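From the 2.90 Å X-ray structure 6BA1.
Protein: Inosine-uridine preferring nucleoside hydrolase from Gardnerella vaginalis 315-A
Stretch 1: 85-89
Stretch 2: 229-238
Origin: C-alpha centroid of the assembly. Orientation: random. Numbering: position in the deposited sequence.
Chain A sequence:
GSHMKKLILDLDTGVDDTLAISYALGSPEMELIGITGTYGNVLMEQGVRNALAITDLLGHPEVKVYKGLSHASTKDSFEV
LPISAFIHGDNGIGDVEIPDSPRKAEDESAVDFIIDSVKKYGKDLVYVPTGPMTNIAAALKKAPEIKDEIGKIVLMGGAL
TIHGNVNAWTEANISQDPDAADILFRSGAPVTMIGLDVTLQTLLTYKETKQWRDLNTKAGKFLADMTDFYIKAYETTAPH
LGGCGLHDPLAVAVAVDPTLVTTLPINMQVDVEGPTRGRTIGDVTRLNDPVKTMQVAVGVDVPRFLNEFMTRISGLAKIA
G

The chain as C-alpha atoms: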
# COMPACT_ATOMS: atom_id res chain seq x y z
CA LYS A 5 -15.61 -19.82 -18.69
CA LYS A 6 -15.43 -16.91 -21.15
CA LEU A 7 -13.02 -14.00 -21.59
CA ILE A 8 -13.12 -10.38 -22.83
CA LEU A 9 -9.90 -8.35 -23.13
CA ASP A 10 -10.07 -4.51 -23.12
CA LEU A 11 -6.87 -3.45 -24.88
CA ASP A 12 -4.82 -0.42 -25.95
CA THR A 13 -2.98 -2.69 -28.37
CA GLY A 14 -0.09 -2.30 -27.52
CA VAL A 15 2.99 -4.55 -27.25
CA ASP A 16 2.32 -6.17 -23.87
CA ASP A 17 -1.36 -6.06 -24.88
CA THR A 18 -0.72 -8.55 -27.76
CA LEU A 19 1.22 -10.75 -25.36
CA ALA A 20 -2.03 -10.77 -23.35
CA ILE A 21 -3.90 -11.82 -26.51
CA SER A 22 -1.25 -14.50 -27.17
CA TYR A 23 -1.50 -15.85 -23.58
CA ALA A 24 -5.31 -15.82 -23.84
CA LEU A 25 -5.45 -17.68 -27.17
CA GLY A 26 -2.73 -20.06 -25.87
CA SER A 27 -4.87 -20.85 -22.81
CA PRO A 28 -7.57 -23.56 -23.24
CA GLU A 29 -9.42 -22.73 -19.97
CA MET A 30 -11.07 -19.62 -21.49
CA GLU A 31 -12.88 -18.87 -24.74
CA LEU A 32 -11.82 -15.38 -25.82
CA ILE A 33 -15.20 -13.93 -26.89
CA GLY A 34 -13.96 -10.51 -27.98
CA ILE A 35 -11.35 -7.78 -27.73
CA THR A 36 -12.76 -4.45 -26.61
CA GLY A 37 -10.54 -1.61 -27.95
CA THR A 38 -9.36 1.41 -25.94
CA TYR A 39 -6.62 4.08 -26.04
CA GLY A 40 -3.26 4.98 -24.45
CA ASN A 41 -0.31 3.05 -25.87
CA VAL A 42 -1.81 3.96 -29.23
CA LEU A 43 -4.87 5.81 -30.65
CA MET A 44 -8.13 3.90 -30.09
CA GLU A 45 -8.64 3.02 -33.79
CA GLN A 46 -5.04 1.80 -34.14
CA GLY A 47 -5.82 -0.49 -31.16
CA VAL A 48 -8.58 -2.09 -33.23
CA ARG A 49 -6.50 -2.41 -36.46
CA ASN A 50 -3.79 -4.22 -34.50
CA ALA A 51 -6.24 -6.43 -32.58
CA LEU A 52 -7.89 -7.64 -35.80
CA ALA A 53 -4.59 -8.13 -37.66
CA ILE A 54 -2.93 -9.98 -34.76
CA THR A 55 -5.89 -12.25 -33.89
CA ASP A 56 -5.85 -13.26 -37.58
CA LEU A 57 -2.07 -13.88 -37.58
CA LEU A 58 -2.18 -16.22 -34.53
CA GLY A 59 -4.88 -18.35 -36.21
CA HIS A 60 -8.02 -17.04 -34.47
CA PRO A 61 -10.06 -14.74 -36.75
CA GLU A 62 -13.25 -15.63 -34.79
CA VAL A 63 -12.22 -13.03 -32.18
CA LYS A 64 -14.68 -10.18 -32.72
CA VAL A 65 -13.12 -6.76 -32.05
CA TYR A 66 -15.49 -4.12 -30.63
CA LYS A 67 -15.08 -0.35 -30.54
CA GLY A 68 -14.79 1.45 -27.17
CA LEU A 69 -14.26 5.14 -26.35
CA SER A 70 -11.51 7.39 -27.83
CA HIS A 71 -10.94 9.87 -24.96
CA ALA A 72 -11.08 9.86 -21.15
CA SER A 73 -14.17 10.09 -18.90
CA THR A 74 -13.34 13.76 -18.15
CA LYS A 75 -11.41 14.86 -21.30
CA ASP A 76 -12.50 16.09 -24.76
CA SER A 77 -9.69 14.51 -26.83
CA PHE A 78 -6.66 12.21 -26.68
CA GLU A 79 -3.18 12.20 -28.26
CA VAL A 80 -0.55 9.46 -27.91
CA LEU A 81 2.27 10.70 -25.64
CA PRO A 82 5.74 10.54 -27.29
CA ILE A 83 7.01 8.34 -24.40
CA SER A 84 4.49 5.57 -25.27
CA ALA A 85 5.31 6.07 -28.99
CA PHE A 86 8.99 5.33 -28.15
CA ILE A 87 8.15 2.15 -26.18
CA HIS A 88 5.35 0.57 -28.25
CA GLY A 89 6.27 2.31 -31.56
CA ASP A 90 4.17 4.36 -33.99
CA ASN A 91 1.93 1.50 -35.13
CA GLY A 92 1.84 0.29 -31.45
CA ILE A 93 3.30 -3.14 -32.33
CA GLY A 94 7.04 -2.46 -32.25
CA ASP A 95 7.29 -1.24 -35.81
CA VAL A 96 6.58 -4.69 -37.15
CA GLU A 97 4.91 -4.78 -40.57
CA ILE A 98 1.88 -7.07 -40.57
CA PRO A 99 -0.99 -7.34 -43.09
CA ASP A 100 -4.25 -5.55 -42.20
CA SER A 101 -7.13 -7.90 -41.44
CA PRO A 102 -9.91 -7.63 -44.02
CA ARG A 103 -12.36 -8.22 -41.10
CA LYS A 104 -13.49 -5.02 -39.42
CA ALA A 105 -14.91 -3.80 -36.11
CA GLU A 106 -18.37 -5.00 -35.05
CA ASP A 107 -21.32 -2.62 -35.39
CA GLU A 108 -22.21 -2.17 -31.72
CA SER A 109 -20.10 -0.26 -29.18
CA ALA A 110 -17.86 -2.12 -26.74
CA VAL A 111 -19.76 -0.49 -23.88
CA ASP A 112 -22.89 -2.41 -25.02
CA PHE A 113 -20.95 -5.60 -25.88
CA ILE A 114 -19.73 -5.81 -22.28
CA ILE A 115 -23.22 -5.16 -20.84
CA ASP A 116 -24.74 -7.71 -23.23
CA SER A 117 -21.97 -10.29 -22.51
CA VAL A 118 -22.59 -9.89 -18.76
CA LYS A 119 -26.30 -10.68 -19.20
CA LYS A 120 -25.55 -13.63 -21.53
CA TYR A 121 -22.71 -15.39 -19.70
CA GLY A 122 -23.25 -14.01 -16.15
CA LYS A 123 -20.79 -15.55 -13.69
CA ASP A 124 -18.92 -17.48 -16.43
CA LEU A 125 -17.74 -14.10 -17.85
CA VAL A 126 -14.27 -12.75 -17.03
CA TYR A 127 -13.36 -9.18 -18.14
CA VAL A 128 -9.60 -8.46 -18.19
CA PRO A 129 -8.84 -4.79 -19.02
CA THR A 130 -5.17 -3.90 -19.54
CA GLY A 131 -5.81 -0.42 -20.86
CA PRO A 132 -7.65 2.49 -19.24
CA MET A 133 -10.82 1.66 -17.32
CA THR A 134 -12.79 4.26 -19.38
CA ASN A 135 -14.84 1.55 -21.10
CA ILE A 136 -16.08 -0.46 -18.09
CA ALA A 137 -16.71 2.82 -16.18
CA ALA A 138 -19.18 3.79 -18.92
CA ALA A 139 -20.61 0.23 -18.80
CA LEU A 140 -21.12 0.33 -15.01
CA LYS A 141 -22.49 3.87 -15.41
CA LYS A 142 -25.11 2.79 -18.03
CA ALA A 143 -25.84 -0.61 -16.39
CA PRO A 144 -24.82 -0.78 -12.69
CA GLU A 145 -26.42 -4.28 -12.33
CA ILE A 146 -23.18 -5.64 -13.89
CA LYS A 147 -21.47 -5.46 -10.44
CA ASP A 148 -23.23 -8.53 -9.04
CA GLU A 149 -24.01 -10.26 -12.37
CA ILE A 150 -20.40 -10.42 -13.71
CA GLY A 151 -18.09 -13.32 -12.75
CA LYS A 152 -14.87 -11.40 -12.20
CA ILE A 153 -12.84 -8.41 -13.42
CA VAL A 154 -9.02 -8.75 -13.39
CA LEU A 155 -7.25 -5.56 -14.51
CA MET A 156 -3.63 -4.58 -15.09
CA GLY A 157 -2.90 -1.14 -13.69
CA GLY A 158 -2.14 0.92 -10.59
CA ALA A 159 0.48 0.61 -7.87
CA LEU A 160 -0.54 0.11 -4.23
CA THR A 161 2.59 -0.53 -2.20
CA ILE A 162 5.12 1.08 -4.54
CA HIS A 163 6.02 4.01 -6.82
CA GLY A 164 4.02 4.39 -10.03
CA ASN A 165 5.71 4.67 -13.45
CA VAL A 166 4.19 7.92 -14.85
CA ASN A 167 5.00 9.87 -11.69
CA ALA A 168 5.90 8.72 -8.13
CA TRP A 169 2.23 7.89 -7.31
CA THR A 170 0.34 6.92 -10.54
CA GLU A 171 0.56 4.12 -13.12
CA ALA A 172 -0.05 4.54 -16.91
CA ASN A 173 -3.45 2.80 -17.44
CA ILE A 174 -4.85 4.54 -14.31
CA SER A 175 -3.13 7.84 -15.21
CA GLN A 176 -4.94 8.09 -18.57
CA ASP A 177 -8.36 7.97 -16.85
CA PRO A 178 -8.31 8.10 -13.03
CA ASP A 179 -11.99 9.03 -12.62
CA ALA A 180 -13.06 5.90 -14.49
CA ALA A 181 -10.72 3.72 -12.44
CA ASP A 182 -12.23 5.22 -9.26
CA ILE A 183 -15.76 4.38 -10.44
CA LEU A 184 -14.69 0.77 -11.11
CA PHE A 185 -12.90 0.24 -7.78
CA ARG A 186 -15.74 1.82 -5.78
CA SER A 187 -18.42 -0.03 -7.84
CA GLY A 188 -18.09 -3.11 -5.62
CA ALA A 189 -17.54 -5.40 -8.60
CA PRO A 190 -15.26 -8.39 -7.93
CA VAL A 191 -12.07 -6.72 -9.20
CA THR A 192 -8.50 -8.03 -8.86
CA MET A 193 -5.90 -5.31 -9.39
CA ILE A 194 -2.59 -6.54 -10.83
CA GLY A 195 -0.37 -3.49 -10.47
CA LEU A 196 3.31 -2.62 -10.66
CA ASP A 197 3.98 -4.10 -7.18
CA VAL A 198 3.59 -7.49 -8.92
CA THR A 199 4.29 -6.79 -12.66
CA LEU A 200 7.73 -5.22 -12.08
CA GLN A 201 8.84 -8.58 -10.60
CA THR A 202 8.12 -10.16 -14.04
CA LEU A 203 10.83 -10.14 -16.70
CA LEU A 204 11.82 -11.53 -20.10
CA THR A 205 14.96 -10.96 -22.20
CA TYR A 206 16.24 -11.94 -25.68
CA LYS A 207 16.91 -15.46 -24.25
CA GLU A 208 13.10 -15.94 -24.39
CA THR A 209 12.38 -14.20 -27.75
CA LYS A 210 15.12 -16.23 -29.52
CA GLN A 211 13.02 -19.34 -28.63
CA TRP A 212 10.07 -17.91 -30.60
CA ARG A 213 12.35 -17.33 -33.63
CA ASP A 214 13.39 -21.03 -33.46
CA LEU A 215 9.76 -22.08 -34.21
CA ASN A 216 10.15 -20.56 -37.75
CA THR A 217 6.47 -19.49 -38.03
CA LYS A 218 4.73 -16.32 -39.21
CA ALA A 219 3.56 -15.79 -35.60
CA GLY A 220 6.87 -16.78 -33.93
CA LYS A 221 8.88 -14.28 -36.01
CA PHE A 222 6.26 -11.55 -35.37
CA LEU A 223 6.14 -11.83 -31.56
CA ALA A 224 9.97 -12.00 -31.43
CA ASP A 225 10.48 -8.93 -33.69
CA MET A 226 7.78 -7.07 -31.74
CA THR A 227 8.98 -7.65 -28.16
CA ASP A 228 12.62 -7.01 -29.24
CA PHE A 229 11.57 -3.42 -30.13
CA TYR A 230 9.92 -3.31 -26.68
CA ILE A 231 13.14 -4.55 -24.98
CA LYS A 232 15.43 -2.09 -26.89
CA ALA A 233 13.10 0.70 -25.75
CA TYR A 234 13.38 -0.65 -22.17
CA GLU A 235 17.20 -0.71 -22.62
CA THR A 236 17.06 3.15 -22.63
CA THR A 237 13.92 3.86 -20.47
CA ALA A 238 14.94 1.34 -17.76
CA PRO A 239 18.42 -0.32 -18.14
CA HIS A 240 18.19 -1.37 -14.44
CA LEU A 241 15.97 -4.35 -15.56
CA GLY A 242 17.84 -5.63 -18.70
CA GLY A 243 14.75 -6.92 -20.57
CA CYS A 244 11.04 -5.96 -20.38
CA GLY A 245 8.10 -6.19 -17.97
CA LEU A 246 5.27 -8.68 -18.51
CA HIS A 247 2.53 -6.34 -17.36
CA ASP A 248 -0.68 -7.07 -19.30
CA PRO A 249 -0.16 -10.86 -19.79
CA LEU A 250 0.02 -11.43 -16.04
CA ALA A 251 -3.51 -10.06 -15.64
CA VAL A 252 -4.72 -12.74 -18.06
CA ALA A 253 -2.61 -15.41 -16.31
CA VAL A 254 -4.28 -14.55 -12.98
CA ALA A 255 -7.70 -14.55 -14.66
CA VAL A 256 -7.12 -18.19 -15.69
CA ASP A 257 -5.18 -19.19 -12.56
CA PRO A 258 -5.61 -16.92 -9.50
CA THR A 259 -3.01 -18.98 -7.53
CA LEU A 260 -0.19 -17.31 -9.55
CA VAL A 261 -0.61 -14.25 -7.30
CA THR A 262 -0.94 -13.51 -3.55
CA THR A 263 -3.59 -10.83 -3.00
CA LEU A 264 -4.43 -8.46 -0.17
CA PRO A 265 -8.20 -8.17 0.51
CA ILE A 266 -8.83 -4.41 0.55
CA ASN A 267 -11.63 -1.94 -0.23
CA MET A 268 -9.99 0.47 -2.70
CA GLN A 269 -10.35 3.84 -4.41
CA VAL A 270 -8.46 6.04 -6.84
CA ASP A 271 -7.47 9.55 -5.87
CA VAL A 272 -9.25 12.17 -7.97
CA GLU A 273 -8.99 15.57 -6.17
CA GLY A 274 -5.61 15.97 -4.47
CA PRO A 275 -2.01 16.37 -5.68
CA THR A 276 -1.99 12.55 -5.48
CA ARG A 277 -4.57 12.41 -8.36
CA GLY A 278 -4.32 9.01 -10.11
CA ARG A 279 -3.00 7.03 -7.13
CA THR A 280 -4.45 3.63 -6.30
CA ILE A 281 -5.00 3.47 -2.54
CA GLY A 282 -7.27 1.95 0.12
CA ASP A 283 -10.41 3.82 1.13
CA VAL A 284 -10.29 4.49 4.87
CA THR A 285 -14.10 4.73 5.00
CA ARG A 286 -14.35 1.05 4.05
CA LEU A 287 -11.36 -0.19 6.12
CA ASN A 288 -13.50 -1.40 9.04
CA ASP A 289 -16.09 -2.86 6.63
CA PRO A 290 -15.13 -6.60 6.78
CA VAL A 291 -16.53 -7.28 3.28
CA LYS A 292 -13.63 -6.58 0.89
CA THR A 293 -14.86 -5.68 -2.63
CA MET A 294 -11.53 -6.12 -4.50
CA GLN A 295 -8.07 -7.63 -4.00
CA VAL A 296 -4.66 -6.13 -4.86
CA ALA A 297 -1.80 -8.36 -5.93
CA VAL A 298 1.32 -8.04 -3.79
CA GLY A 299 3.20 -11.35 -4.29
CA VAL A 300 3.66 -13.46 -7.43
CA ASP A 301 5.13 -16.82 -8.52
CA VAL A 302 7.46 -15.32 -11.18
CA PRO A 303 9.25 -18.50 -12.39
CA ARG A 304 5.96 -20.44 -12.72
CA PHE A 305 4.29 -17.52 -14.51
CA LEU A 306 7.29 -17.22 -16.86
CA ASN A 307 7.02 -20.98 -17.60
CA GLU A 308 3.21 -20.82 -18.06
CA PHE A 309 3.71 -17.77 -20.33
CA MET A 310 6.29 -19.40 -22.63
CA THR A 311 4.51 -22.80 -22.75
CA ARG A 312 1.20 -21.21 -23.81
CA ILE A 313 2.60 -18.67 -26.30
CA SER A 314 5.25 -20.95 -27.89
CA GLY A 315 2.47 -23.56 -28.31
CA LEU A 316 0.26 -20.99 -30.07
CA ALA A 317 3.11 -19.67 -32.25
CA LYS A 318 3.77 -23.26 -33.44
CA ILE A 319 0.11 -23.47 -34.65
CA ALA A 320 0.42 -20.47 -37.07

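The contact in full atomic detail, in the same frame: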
# COMPACT_ATOMS: atom_id res chain seq x y z
N ALA A 85 4.90 6.26 -27.59
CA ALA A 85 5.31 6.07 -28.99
C ALA A 85 6.74 5.53 -29.12
O ALA A 85 7.04 4.83 -30.08
CB ALA A 85 5.16 7.37 -29.76
N PHE A 86 7.62 5.88 -28.18
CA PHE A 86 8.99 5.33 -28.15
C PHE A 86 9.01 3.85 -27.73
O PHE A 86 9.76 3.06 -28.31
CB PHE A 86 9.88 6.16 -27.21
CG PHE A 86 11.32 5.72 -27.20
CD1 PHE A 86 12.23 6.20 -28.15
CD2 PHE A 86 11.78 4.82 -26.23
CE1 PHE A 86 13.55 5.78 -28.14
CE2 PHE A 86 13.11 4.41 -26.22
CZ PHE A 86 13.99 4.89 -27.18
N ILE A 87 8.20 3.51 -26.73
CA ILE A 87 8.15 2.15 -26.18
C ILE A 87 7.45 1.18 -27.14
O ILE A 87 8.07 0.21 -27.60
CB ILE A 87 7.47 2.13 -24.78
CG1 ILE A 87 8.31 2.92 -23.77
CG2 ILE A 87 7.25 0.69 -24.30
CD1 ILE A 87 7.65 3.12 -22.41
N HIS A 88 6.18 1.45 -27.42
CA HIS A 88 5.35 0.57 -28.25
C HIS A 88 5.44 0.86 -29.76
O HIS A 88 4.88 0.11 -30.56
CB HIS A 88 3.89 0.61 -27.78
CG HIS A 88 3.71 0.36 -26.32
ND1 HIS A 88 3.34 1.35 -25.43
CD2 HIS A 88 3.89 -0.76 -25.57
CE1 HIS A 88 3.29 0.85 -24.21
NE2 HIS A 88 3.61 -0.43 -24.27
N GLY A 89 6.13 1.94 -30.15
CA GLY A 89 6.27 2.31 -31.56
C GLY A 89 5.12 3.15 -32.08
O GLY A 89 4.19 3.48 -31.33
N PHE A 229 11.72 -4.89 -30.10
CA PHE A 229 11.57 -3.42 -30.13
C PHE A 229 11.25 -2.90 -28.73
O PHE A 229 11.79 -1.88 -28.29
CB PHE A 229 10.48 -2.99 -31.11
CG PHE A 229 10.38 -1.49 -31.29
CD1 PHE A 229 9.64 -0.71 -30.39
CD2 PHE A 229 11.02 -0.85 -32.35
CE1 PHE A 229 9.55 0.66 -30.55
CE2 PHE A 229 10.92 0.52 -32.52
CZ PHE A 229 10.19 1.28 -31.62
N TYR A 230 10.36 -3.61 -28.05
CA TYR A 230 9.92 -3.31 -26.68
C TYR A 230 11.07 -3.42 -25.67
O TYR A 230 11.15 -2.61 -24.74
CB TYR A 230 8.78 -4.26 -26.33
CG TYR A 230 8.01 -4.01 -25.04
CD1 TYR A 230 7.36 -2.80 -24.81
CD2 TYR A 230 7.87 -5.02 -24.09
CE1 TYR A 230 6.62 -2.59 -23.64
CE2 TYR A 230 7.13 -4.84 -22.93
CZ TYR A 230 6.51 -3.63 -22.71
OH TYR A 230 5.80 -3.45 -21.54
N ILE A 231 11.96 -4.40 -25.86
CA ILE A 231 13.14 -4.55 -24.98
C ILE A 231 14.19 -3.46 -25.24
O ILE A 231 14.74 -2.90 -24.29
CB ILE A 231 13.77 -5.97 -25.09
CG1 ILE A 231 12.79 -7.03 -24.53
CG2 ILE A 231 15.08 -6.06 -24.31
CD1 ILE A 231 13.03 -8.42 -25.07
N LYS A 232 14.46 -3.16 -26.51
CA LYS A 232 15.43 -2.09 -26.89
C LYS A 232 14.97 -0.69 -26.47
O LYS A 232 15.81 0.19 -26.24
CB LYS A 232 15.74 -2.11 -28.40
CG LYS A 232 16.71 -3.21 -28.79
CD LYS A 232 17.14 -3.10 -30.23
CE LYS A 232 17.87 -4.37 -30.67
NZ LYS A 232 18.58 -4.17 -31.96
N ALA A 233 13.66 -0.49 -26.38
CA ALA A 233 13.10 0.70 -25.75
C ALA A 233 13.35 0.68 -24.24
O ALA A 233 13.79 1.69 -23.68
CB ALA A 233 11.62 0.80 -26.05
N TYR A 234 13.08 -0.46 -23.60
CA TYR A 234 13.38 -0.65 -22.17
C TYR A 234 14.88 -0.54 -21.84
O TYR A 234 15.23 -0.10 -20.75
CB TYR A 234 12.82 -1.98 -21.63
CG TYR A 234 11.46 -1.88 -20.96
CD1 TYR A 234 11.30 -2.22 -19.62
CD2 TYR A 234 10.33 -1.47 -21.67
CE1 TYR A 234 10.05 -2.16 -19.00
CE2 TYR A 234 9.08 -1.42 -21.08
CZ TYR A 234 8.93 -1.74 -19.75
OH TYR A 234 7.72 -1.73 -19.09
N GLU A 235 15.75 -0.92 -22.77
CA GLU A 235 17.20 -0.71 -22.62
C GLU A 235 17.60 0.76 -22.36
O GLU A 235 18.59 1.00 -21.69
CB GLU A 235 17.99 -1.25 -23.82
CG GLU A 235 18.20 -2.75 -23.82
CD GLU A 235 18.92 -3.24 -25.07
OE1 GLU A 235 19.50 -2.44 -25.82
OE2 GLU A 235 18.93 -4.47 -25.29
N THR A 236 16.83 1.71 -22.89
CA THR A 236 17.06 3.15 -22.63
C THR A 236 16.15 3.72 -21.51
O THR A 236 16.63 4.47 -20.66
CB THR A 236 16.96 4.01 -23.92
OG1 THR A 236 15.61 4.12 -24.35
CG2 THR A 236 17.79 3.40 -25.06
N THR A 237 14.87 3.35 -21.50
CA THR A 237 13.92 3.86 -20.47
C THR A 237 14.10 3.23 -19.09
O THR A 237 13.68 3.81 -18.09
CB THR A 237 12.43 3.69 -20.87
OG1 THR A 237 12.07 2.30 -20.91
CG2 THR A 237 12.14 4.34 -22.22
N ALA A 238 14.70 2.04 -19.03
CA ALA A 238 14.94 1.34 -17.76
C ALA A 238 16.03 0.25 -17.91
O ALA A 238 15.70 -0.95 -17.91
CB ALA A 238 13.64 0.74 -17.23

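Where no hydrogen bond joins two packed helices, the closeness of their fit becomes the feature to read, and the contact between residues 85-89 and 229-238 of this nucleoside hydrolase is a compact example. The end of one helix lies against a later helix of the same chain, burying 416 Å² in total, and no hydrogen bond crosses between them. The principle at work is that a small residue lets two backbones come close, while larger side chains close the space around the point of approach.

The small residue here is Ala233. Its CA lies 5.2 Å from the CA of Ile87, an approach that leaves little room between the helices. The Ala233 methyl points toward the other stretch and settles directly on backbone: CB is 3.7 Å from Ile87 CA and also 3.7 Å from Phe86 O. The bump is thus a single carbon, and the hollow that receives it is formed by main-chain atoms together with the ring of Phe86, whose CE2 stands 3.9 Å from Ala233 CB.

Ile87 supplies the reciprocal bump. Its CA-to-CB bond runs sideways, and in its m, t rotamer the side chain fills a hollow on the second helix bordered by Tyr230, Ala233, Tyr234 and Thr237. Ile87 CG2 meets Tyr230 CE1 at 3.4 Å and Tyr234 CE2 at a looser 4.3 Å, in each case at the ring edge, near its plane. The other branch reaches the Thr237 methyl, with Ile87 CG1 4.4 Å from Thr237 CG2. Ile87 has the largest area covered by the partner stretch of any residue in the contact.

Phe86 also starts sideways, but its t rotamer swings the ring nearer to the second helix. There it meets the last helical turn, with Phe86 CE2 3.1 Å from Thr236 OG1 and Phe86 CD2 4.1 Å from Thr237 CG2. The Thr236 hydroxyl is not left without a partner by this tight apolar neighbour, since Thr236 OG1 donates to Ala233 O at 3.1 Å within its own helix; Thr237 OG1 makes a weak bond to the same oxygen, at 3.3 Å.

At the other end of the contact, Phe229 points toward the first helix and pushes its ring against the helix terminus. Phe229 CE1 is the probing atom, 3.3 Å from both Phe86 O and Ile87 O, the latter at the ring edge, and 3.7 Å from Gly89 N. Gly89 follows the helix with phi of 86° and psi of -178°, angles at which a CB would be jammed against the preceding carbonyl oxygen. The backbone angles by themselves therefore call for glycine; an ideal CB would stand 3.7 Å from Phe229 CE1, an ordinary contact distance.

His88 adds a looser contact. Although its CA-to-CB bond points away, its ring returns to place His88 NE2 3.8 Å from Tyr230 CE1; the two rings are near parallel, at 21°, but slid apart so that they barely overlap.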